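Local atomic coordinates of putative lipoprotein YerB (Bacillus subtilis, PDB entry 2PSB), a protein that is of unknown biochemical function but interacts with the DNA helicase PcrA and is probably tethered to the cell membrane as a lipoprotein. Residues V55-A60 and V197-D202; V184-G189 and I231-A236; V35-H40 and R44-L49. All coordinates share one frame; numbering follows the deposited sequence.

How the interactions relate
Every touching residue of interactions 1 and 2 is buried, whereas in interaction 3 Arg44 and His40 are partly exposed. Interactions 1 and 2 both involve the six-stranded antiparallel sheet, through its neighbouring strands 196-202 and 183-187, which pair by backbone hydrogen bonds. In interaction 2 that sheet packs on strand 230-240 through aliphatic side chains alone; in interaction 1 it meets strand 54-59 at a buried carboxylate. Interaction 3 lies within the N-terminal part of the chain, where a loop folds back on the end of strand 33-37 and side-chain donors hold backbone carbonyls. Asn39 and Leu49 of interaction 3 touch Glu57 and Val55 of interaction 1, whereas interactions 2 and 3 do not meet.

Interaction 1 of 3, residues V55-A60 and V197-D202; sequences VIEALA and VEYNYD
Glu57 and Val197 mark the nearest approach of two strands that do not pair, their CA atoms 10.3 Å apart, so that side chains alone span the gap. This is a contact between layers of beta structure: strand 54-59 runs between strands 65-71 and 293-298, while strand 196-202 belongs to the six-stranded antiparallel sheet. The overlap is small, 83 Å² in all, and Glu57 supplies about half of it. Its CG stands opposite the backbone N (chi1 177°) and the chain stays extended, which carries the carboxylate well clear of its own strand. There it meets Val197 arriving from the other direction, with OE1 of Glu57 3.7 Å from CG2 of Val197; a compact branched residue can lie against the carboxylate without competing for its polar partners. Those partners lie close by and satisfy both buried oxygens: OE1 is bonded to Thr65 and OE2 forms a salt bridge with Arg210. Arg210 also bonds the hydroxyl of Tyr199, as does Asn296, so one arginine links both strands. The Tyr199 ring plane is turned 75° from the Glu57 carboxylate, and its OH stops 3.9 Å from OE2 of Glu57.

Interaction 2 of 3, residues V184-G189 and I231-A236; sequences VRVDYG and IFIVEA
Ile233 reaches out of strand 230-240 to touch both Val184 and Val186 of strand 183-187. Its CB leaves the backbone toward the opposite strand and there divides. CG2 is the short branch, whereas CG1, set opposite the carbonyl carbon, continues the reach across the gap. With chi2 at 173° the chain is extended from CA through CB and CG1 to CD1, and that last methyl does the touching. CD1 of Ile233 meets CG2 of Val184 tip to tip at 3.7 Å, and it lies 4.3 Å from CG2 of Val186, so the single methyl rests against two valines placed two residues apart on one strand.

A second, looser contact joins CG1 of Val184 to CG2 of Ile231 at 4.4 Å. That CG1 sits between the backbone N and the carbonyl carbon (chi1 57°), the crowded position for valine, while the CG2 branch is the one turned to Ile233.

The arrangement is face-to-face packing of beta layers: the strand axes approach to 10.2 Å, run in roughly the same direction at 37°, and are bridged by side chains rather than backbone bonds. Branched aliphatic residues suit such an interface because they are bulky close to the backbone and have no polar groups to satisfy. The ring of Phe260, from strand 255-261, touches Val184, Ile231 and Ile233, and Val298 closes on Val186 and Ile233.

Residues alternate along each strand. Arg185 points away from the interface and folds its guanidinium back so that NH2 of Arg185 bonds O of Val184 at 2.9 Å, approaching from above the carbonyl plane.

Interaction 3 of 3, residues V35-H40 and R44-L49; sequences VVVNNH and RPQSGL
The backbone O of Asn39 is gripped by the Arg44 guanidinium: NH2 of Arg44 bonds it at 2.9 Å, with the donor tilted 21° from the carbonyl plane, and NE of Arg44 adds a weak bond to the same oxygen. The carbonyl lies at the edge of the guanidinium, near its plane, where the N-H groups point. The single N-H of NE is shared between O and OD1 of Asn39, each bond weak. Arginine suits this place because its terminal nitrogens can serve different partners: NH2 holds O of Asn39, while NH1 forms a salt bridge with Asp213.

Gln46 takes hold one residue earlier. Its NE2 bonds the backbone O of Asn38 at 3.0 Å, in the carbonyl plane and on a lone pair, and reaches OD1 of Asn39 at 3.3 Å in a weak bond. The bend at chi2 (92°) turns the amide toward these oxygens, nearly coplanar with the Asn39 amide. Asn39 is in turn held at its other end, where ND2 bonds Thr65.

Next to these polar groups, toward Val37, the contact turns apolar. CG1 of Val37 packs 3.6 Å from CG of Gln46, and CG2 of Val37 lies 4.5 Å from CD2 of Leu49; Phe67 touches Gln46 and Leu49 from strand 65-71. The backbone of 44-49 is irregular, with a cis peptide before Pro45 and a positive phi at Gly48. It forms part of the long, non-repetitive loop joining strands 33-37 and 54-59, whose Arg44 and Gln46 side chains bond the backbone carbonyls of Asn39 and Asn38.

Interaction 1 of 3, residues V55-A60 and V197-D202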
loop_
_atom_site.group_PDB
_atom_site.type_symbol
_atom_site.label_atom_id
_atom_site.label_comp_id
_atom_site.label_asym_id
_atom_site.label_seq_id
_atom_site.Cartn_x
_atom_site.Cartn_y
_atom_site.Cartn_z
ATOM N N VAL A 55 -0.032 -0.576 -3.566
ATOM C CA VAL A 55 -0.189 0.364 -2.479
ATOM C C VAL A 55 -1.460 -0.033 -1.739
ATOM O O VAL A 55 -2.506 -0.241 -2.359
ATOM C CB VAL A 55 -0.319 1.811 -2.986
ATOM C CG1 VAL A 55 -0.682 2.730 -1.803
ATOM C CG2 VAL A 55 1.011 2.267 -3.629
ATOM N N ILE A 56 -1.364 -0.157 -0.418
ATOM C CA ILE A 56 -2.518 -0.535 0.386
ATOM C C ILE A 56 -2.879 0.559 1.381
ATOM O O ILE A 56 -2.047 1.016 2.156
ATOM C CB ILE A 56 -2.274 -1.868 1.132
ATOM C CG1 ILE A 56 -1.896 -2.953 0.115
ATOM C CG2 ILE A 56 -3.550 -2.309 1.876
ATOM C CD1 ILE A 56 -0.500 -3.488 0.252
ATOM N N GLU A 57 -4.132 0.992 1.331
ATOM C CA GLU A 57 -4.622 2.032 2.216
ATOM C C GLU A 57 -5.560 1.413 3.237
ATOM O O GLU A 57 -6.385 0.567 2.899
ATOM C CB GLU A 57 -5.348 3.115 1.398
ATOM C CG GLU A 57 -5.985 4.241 2.214
ATOM C CD GLU A 57 -6.620 5.315 1.333
ATOM O OE1 GLU A 57 -6.881 6.418 1.854
ATOM O OE2 GLU A 57 -6.864 5.060 0.125
ATOM N N ALA A 58 -5.421 1.831 4.487
ATOM C CA ALA A 58 -6.270 1.318 5.556
ATOM C C ALA A 58 -6.288 2.317 6.697
ATOM O O ALA A 58 -5.392 3.167 6.808
ATOM C CB ALA A 58 -5.761 -0.054 6.056
ATOM N N LEU A 59 -7.319 2.228 7.536
ATOM C CA LEU A 59 -7.443 3.135 8.672
ATOM C C LEU A 59 -6.319 2.867 9.640
ATOM O O LEU A 59 -5.975 1.720 9.896
ATOM C CB LEU A 59 -8.785 2.947 9.399
ATOM C CG LEU A 59 -10.039 3.517 8.719
ATOM C CD1 LEU A 59 -11.279 3.080 9.464
ATOM C CD2 LEU A 59 -9.952 5.027 8.679
ATOM N N ALA A 60 -5.745 3.936 10.173
ATOM C CA ALA A 60 -4.662 3.830 11.139
ATOM C C ALA A 60 -5.004 4.682 12.365
ATOM O O ALA A 60 -5.581 4.189 13.338
ATOM C CB ALA A 60 -3.355 4.299 10.509
ATOM N N VAL A 197 -11.938 9.400 -0.985
ATOM C CA VAL A 197 -11.014 8.924 -2.007
ATOM C C VAL A 197 -11.825 8.587 -3.260
ATOM O O VAL A 197 -12.893 7.989 -3.169
ATOM C CB VAL A 197 -10.251 7.653 -1.521
ATOM C CG1 VAL A 197 -9.330 7.147 -2.617
ATOM C CG2 VAL A 197 -9.434 7.983 -0.277
ATOM N N GLU A 198 -11.322 8.971 -4.427
ATOM C CA GLU A 198 -12.040 8.705 -5.667
ATOM C C GLU A 198 -11.087 8.164 -6.719
ATOM O O GLU A 198 -9.930 8.573 -6.794
ATOM C CB GLU A 198 -12.694 9.996 -6.190
ATOM C CG GLU A 198 -13.127 10.968 -5.096
ATOM C CD GLU A 198 -13.771 12.236 -5.646
ATOM O OE1 GLU A 198 -13.787 13.268 -4.936
ATOM O OE2 GLU A 198 -14.271 12.198 -6.788
ATOM N N TYR A 199 -11.576 7.229 -7.523
ATOM C CA TYR A 199 -10.768 6.654 -8.586
ATOM C C TYR A 199 -11.539 6.850 -9.884
ATOM O O TYR A 199 -12.684 6.414 -10.021
ATOM C CB TYR A 199 -10.487 5.162 -8.328
ATOM C CG TYR A 199 -9.656 4.898 -7.077
ATOM C CD1 TYR A 199 -10.264 4.648 -5.848
ATOM C CD2 TYR A 199 -8.260 4.940 -7.120
ATOM C CE1 TYR A 199 -9.505 4.444 -4.693
ATOM C CE2 TYR A 199 -7.493 4.740 -5.961
ATOM C CZ TYR A 199 -8.124 4.496 -4.762
ATOM O OH TYR A 199 -7.385 4.318 -3.621
ATOM N N ASN A 200 -10.906 7.524 -10.834
ATOM C CA ASN A 200 -11.546 7.803 -12.104
ATOM C C ASN A 200 -10.800 7.137 -13.241
ATOM O O ASN A 200 -9.613 7.374 -13.442
ATOM C CB ASN A 200 -11.613 9.315 -12.303
ATOM C CG ASN A 200 -12.179 10.030 -11.086
ATOM O OD1 ASN A 200 -11.553 10.941 -10.538
ATOM N ND2 ASN A 200 -13.368 9.616 -10.651
ATOM N N TYR A 201 -11.512 6.292 -13.978
ATOM C CA TYR A 201 -10.933 5.578 -15.098
ATOM C C TYR A 201 -10.761 6.493 -16.311
ATOM O O TYR A 201 -11.614 7.331 -16.608
ATOM C CB TYR A 201 -11.813 4.386 -15.473
ATOM C CG TYR A 201 -11.163 3.432 -16.451
ATOM C CD1 TYR A 201 -9.971 2.786 -16.126
ATOM C CD2 TYR A 201 -11.741 3.167 -17.704
ATOM C CE1 TYR A 201 -9.362 1.902 -17.017
ATOM C CE2 TYR A 201 -11.132 2.279 -18.602
ATOM C CZ TYR A 201 -9.945 1.652 -18.249
ATOM O OH TYR A 201 -9.318 0.787 -19.123
ATOM N N ASP A 202 -9.643 6.325 -17.005
ATOM C CA ASP A 202 -9.352 7.118 -18.184
ATOM C C ASP A 202 -9.374 6.197 -19.401
ATOM O O ASP A 202 -8.363 5.559 -19.729
ATOM C CB ASP A 202 -7.978 7.772 -18.052
ATOM C CG ASP A 202 -7.729 8.814 -19.119
ATOM O OD1 ASP A 202 -7.784 10.014 -18.792
ATOM O OD2 ASP A 202 -7.491 8.438 -20.287
#

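Interaction 2 of 3, residues V184-G189 and I231-A236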
loop_
_atom_site.group_PDB
_atom_site.type_symbol
_atom_site.label_atom_id
_atom_site.label_comp_id
_atom_site.label_asym_id
_atom_site.label_seq_id
_atom_site.Cartn_x
_atom_site.Cartn_y
_atom_site.Cartn_z
ATOM N N VAL A 184 -15.269 4.929 -9.014
ATOM C CA VAL A 184 -15.610 4.615 -7.634
ATOM C C VAL A 184 -15.066 5.631 -6.632
ATOM O O VAL A 184 -14.028 6.258 -6.854
ATOM C CB VAL A 184 -15.092 3.206 -7.244
ATOM C CG1 VAL A 184 -13.586 3.125 -7.467
ATOM C CG2 VAL A 184 -15.432 2.899 -5.796
ATOM N N ARG A 185 -15.795 5.780 -5.530
ATOM C CA ARG A 185 -15.431 6.679 -4.446
ATOM C C ARG A 185 -15.438 5.880 -3.144
ATOM O O ARG A 185 -16.215 4.944 -2.989
ATOM C CB ARG A 185 -16.433 7.835 -4.338
ATOM C CG ARG A 185 -16.325 8.886 -5.438
ATOM C CD ARG A 185 -16.951 8.443 -6.749
ATOM N NE ARG A 185 -16.747 9.445 -7.794
ATOM C CZ ARG A 185 -15.647 9.548 -8.534
ATOM N NH1 ARG A 185 -15.554 10.498 -9.456
ATOM N NH2 ARG A 185 -14.652 8.689 -8.370
ATOM N N VAL A 186 -14.570 6.256 -2.210
ATOM C CA VAL A 186 -14.480 5.573 -0.926
ATOM C C VAL A 186 -14.488 6.634 0.161
ATOM O O VAL A 186 -13.645 7.530 0.177
ATOM C CB VAL A 186 -13.169 4.751 -0.812
ATOM C CG1 VAL A 186 -13.159 3.942 0.481
ATOM C CG2 VAL A 186 -13.023 3.838 -2.025
ATOM N N ASP A 187 -15.456 6.543 1.061
ATOM C CA ASP A 187 -15.545 7.507 2.143
ATOM C C ASP A 187 -15.135 6.882 3.466
ATOM O O ASP A 187 -15.774 5.949 3.947
ATOM C CB ASP A 187 -16.965 8.061 2.249
ATOM C CG ASP A 187 -17.170 8.873 3.501
ATOM O OD1 ASP A 187 -16.364 9.795 3.760
ATOM O OD2 ASP A 187 -18.140 8.589 4.229
ATOM N N TYR A 188 -14.055 7.399 4.042
ATOM C CA TYR A 188 -13.555 6.906 5.320
ATOM C C TYR A 188 -13.992 7.825 6.447
ATOM O O TYR A 188 -14.080 7.401 7.592
ATOM C CB TYR A 188 -12.024 6.831 5.317
ATOM C CG TYR A 188 -11.437 5.663 4.567
ATOM C CD1 TYR A 188 -10.793 5.841 3.341
ATOM C CD2 TYR A 188 -11.489 4.378 5.102
ATOM C CE1 TYR A 188 -10.199 4.762 2.678
ATOM C CE2 TYR A 188 -10.909 3.298 4.450
ATOM C CZ TYR A 188 -10.263 3.491 3.246
ATOM O OH TYR A 188 -9.649 2.414 2.650
ATOM N N GLY A 189 -14.256 9.085 6.120
ATOM C CA GLY A 189 -14.665 10.047 7.128
ATOM C C GLY A 189 -15.929 9.678 7.883
ATOM O O GLY A 189 -16.639 8.748 7.508
ATOM N N ILE A 231 -8.205 -1.510 -8.944
ATOM C CA ILE A 231 -8.668 -0.942 -7.691
ATOM C C ILE A 231 -9.350 -2.128 -7.000
ATOM O O ILE A 231 -10.347 -2.680 -7.496
ATOM C CB ILE A 231 -9.712 0.193 -7.851
ATOM C CG1 ILE A 231 -9.300 1.195 -8.942
ATOM C CG2 ILE A 231 -9.874 0.896 -6.507
ATOM C CD1 ILE A 231 -7.976 1.905 -8.723
ATOM N N PHE A 232 -8.804 -2.508 -5.853
ATOM C CA PHE A 232 -9.294 -3.638 -5.100
ATOM C C PHE A 232 -9.787 -3.191 -3.726
ATOM O O PHE A 232 -8.982 -2.922 -2.825
ATOM C CB PHE A 232 -8.157 -4.651 -4.970
ATOM C CG PHE A 232 -8.559 -5.951 -4.342
ATOM C CD1 PHE A 232 -9.898 -6.338 -4.280
ATOM C CD2 PHE A 232 -7.586 -6.820 -3.851
ATOM C CE1 PHE A 232 -10.253 -7.565 -3.739
ATOM C CE2 PHE A 232 -7.937 -8.051 -3.309
ATOM C CZ PHE A 232 -9.277 -8.424 -3.256
ATOM N N ILE A 233 -11.107 -3.109 -3.576
ATOM C CA ILE A 233 -11.708 -2.682 -2.319
ATOM C C ILE A 233 -11.995 -3.920 -1.496
ATOM O O ILE A 233 -12.752 -4.786 -1.917
ATOM C CB ILE A 233 -13.014 -1.868 -2.584
ATOM C CG1 ILE A 233 -12.673 -0.660 -3.463
ATOM C CG2 ILE A 233 -13.655 -1.413 -1.258
ATOM C CD1 ILE A 233 -13.864 0.130 -3.947
ATOM N N VAL A 234 -11.363 -4.002 -0.329
ATOM C CA VAL A 234 -11.511 -5.150 0.555
ATOM C C VAL A 234 -12.237 -4.837 1.867
ATOM O O VAL A 234 -11.907 -3.870 2.549
ATOM C CB VAL A 234 -10.112 -5.755 0.844
ATOM C CG1 VAL A 234 -10.177 -6.781 1.956
ATOM C CG2 VAL A 234 -9.571 -6.406 -0.427
ATOM N N GLU A 235 -13.230 -5.661 2.206
ATOM C CA GLU A 235 -13.997 -5.480 3.438
ATOM C C GLU A 235 -13.469 -6.398 4.518
ATOM O O GLU A 235 -13.606 -7.612 4.435
ATOM C CB GLU A 235 -15.480 -5.784 3.219
ATOM C CG GLU A 235 -16.341 -5.481 4.448
ATOM C CD GLU A 235 -17.831 -5.645 4.192
ATOM O OE1 GLU A 235 -18.302 -6.797 4.052
ATOM O OE2 GLU A 235 -18.538 -4.615 4.121
ATOM N N ALA A 236 -12.884 -5.805 5.548
ATOM C CA ALA A 236 -12.302 -6.569 6.642
ATOM C C ALA A 236 -12.798 -6.062 7.989
ATOM O O ALA A 236 -12.980 -4.859 8.178
ATOM C CB ALA A 236 -10.783 -6.474 6.572
#

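Interaction 3 of 3, residues V35-H40 and R44-L49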
loop_
_atom_site.group_PDB
_atom_site.type_symbol
_atom_site.label_atom_id
_atom_site.label_comp_id
_atom_site.label_asym_id
_atom_site.label_seq_id
_atom_site.Cartn_x
_atom_site.Cartn_y
_atom_site.Cartn_z
ATOM N N VAL A 35 7.068 0.058 2.404
ATOM C CA VAL A 35 7.187 1.247 3.235
ATOM C C VAL A 35 5.846 1.755 3.768
ATOM O O VAL A 35 4.872 1.899 3.020
ATOM C CB VAL A 35 7.852 2.408 2.452
ATOM C CG1 VAL A 35 8.176 3.543 3.392
ATOM C CG2 VAL A 35 9.087 1.927 1.712
ATOM N N VAL A 36 5.796 2.024 5.066
ATOM C CA VAL A 36 4.581 2.573 5.664
ATOM C C VAL A 36 4.608 4.061 5.350
ATOM O O VAL A 36 5.486 4.781 5.814
ATOM C CB VAL A 36 4.553 2.410 7.170
ATOM C CG1 VAL A 36 3.426 3.261 7.753
ATOM C CG2 VAL A 36 4.353 0.944 7.520
ATOM N N VAL A 37 3.646 4.516 4.557
ATOM C CA VAL A 37 3.609 5.915 4.156
ATOM C C VAL A 37 2.453 6.730 4.742
ATOM O O VAL A 37 1.274 6.361 4.643
ATOM C CB VAL A 37 3.602 6.029 2.611
ATOM C CG1 VAL A 37 3.523 7.491 2.186
ATOM C CG2 VAL A 37 4.855 5.384 2.039
ATOM N N ASN A 38 2.843 7.843 5.355
ATOM C CA ASN A 38 1.962 8.819 5.992
ATOM C C ASN A 38 0.875 9.298 5.012
ATOM O O ASN A 38 1.183 9.739 3.904
ATOM C CB ASN A 38 2.832 10.009 6.428
ATOM C CG ASN A 38 2.198 10.878 7.510
ATOM O OD1 ASN A 38 2.894 11.683 8.140
ATOM N ND2 ASN A 38 0.904 10.730 7.734
ATOM N N ASN A 39 -0.394 9.198 5.400
ATOM C CA ASN A 39 -1.443 9.702 4.522
ATOM C C ASN A 39 -2.278 10.768 5.232
ATOM O O ASN A 39 -3.443 11.005 4.896
ATOM C CB ASN A 39 -2.340 8.580 4.002
ATOM C CG ASN A 39 -3.346 9.079 2.975
ATOM O OD1 ASN A 39 -2.996 9.830 2.057
ATOM N ND2 ASN A 39 -4.594 8.669 3.123
ATOM N N HIS A 40 -1.675 11.398 6.233
ATOM C CA HIS A 40 -2.336 12.473 6.951
ATOM C C HIS A 40 -2.326 13.622 5.957
ATOM O O HIS A 40 -1.350 13.805 5.236
ATOM C CB HIS A 40 -1.550 12.853 8.207
ATOM C CG HIS A 40 -2.126 14.022 8.949
ATOM N ND1 HIS A 40 -2.022 15.321 8.494
ATOM C CD2 HIS A 40 -2.828 14.084 10.104
ATOM C CE1 HIS A 40 -2.632 16.132 9.338
ATOM N NE2 HIS A 40 -3.131 15.408 10.323
ATOM N N ARG A 44 0.692 15.051 2.223
ATOM C CA ARG A 44 0.447 15.012 0.779
ATOM C C ARG A 44 0.989 16.245 0.087
ATOM O O ARG A 44 0.902 17.343 0.618
ATOM C CB ARG A 44 -1.055 14.904 0.536
ATOM C CG ARG A 44 -1.731 13.855 1.407
ATOM C CD ARG A 44 -3.245 13.980 1.350
ATOM N NE ARG A 44 -3.880 13.070 2.292
ATOM C CZ ARG A 44 -5.152 13.128 2.660
ATOM N NH1 ARG A 44 -5.953 14.065 2.166
ATOM N NH2 ARG A 44 -5.625 12.244 3.524
ATOM N N PRO A 45 1.582 16.076 -1.106
ATOM C CA PRO A 45 1.754 14.796 -1.801
ATOM C C PRO A 45 2.979 14.054 -1.256
ATOM O O PRO A 45 3.942 14.678 -0.839
ATOM C CB PRO A 45 1.938 15.228 -3.252
ATOM C CG PRO A 45 2.757 16.466 -3.098
ATOM C CD PRO A 45 2.081 17.186 -1.943
ATOM N N GLN A 46 2.929 12.726 -1.269
ATOM C CA GLN A 46 4.027 11.914 -0.783
ATOM C C GLN A 46 5.069 11.729 -1.879
ATOM O O GLN A 46 4.869 12.171 -3.019
ATOM C CB GLN A 46 3.499 10.556 -0.321
ATOM C CG GLN A 46 2.473 10.641 0.823
ATOM C CD GLN A 46 1.027 10.717 0.336
ATOM O OE1 GLN A 46 0.744 11.234 -0.753
ATOM N NE2 GLN A 46 0.105 10.216 1.150
ATOM N N SER A 47 6.180 11.079 -1.536
ATOM C CA SER A 47 7.251 10.816 -2.492
ATOM C C SER A 47 7.392 9.323 -2.809
ATOM O O SER A 47 7.364 8.483 -1.898
ATOM C CB SER A 47 8.584 11.329 -1.947
ATOM O OG SER A 47 8.584 12.745 -1.831
ATOM N N GLY A 48 7.523 9.009 -4.100
ATOM C CA GLY A 48 7.713 7.633 -4.540
ATOM C C GLY A 48 6.526 6.718 -4.804
ATOM O O GLY A 48 6.727 5.577 -5.214
ATOM N N LEU A 49 5.298 7.183 -4.593
ATOM C CA LEU A 49 4.138 6.314 -4.829
ATOM C C LEU A 49 3.897 5.933 -6.293
ATOM O O LEU A 49 3.149 4.990 -6.567
ATOM C CB LEU A 49 2.856 6.925 -4.238
ATOM C CG LEU A 49 2.774 6.975 -2.708
ATOM C CD1 LEU A 49 1.350 7.302 -2.269
ATOM C CD2 LEU A 49 3.203 5.628 -2.122
#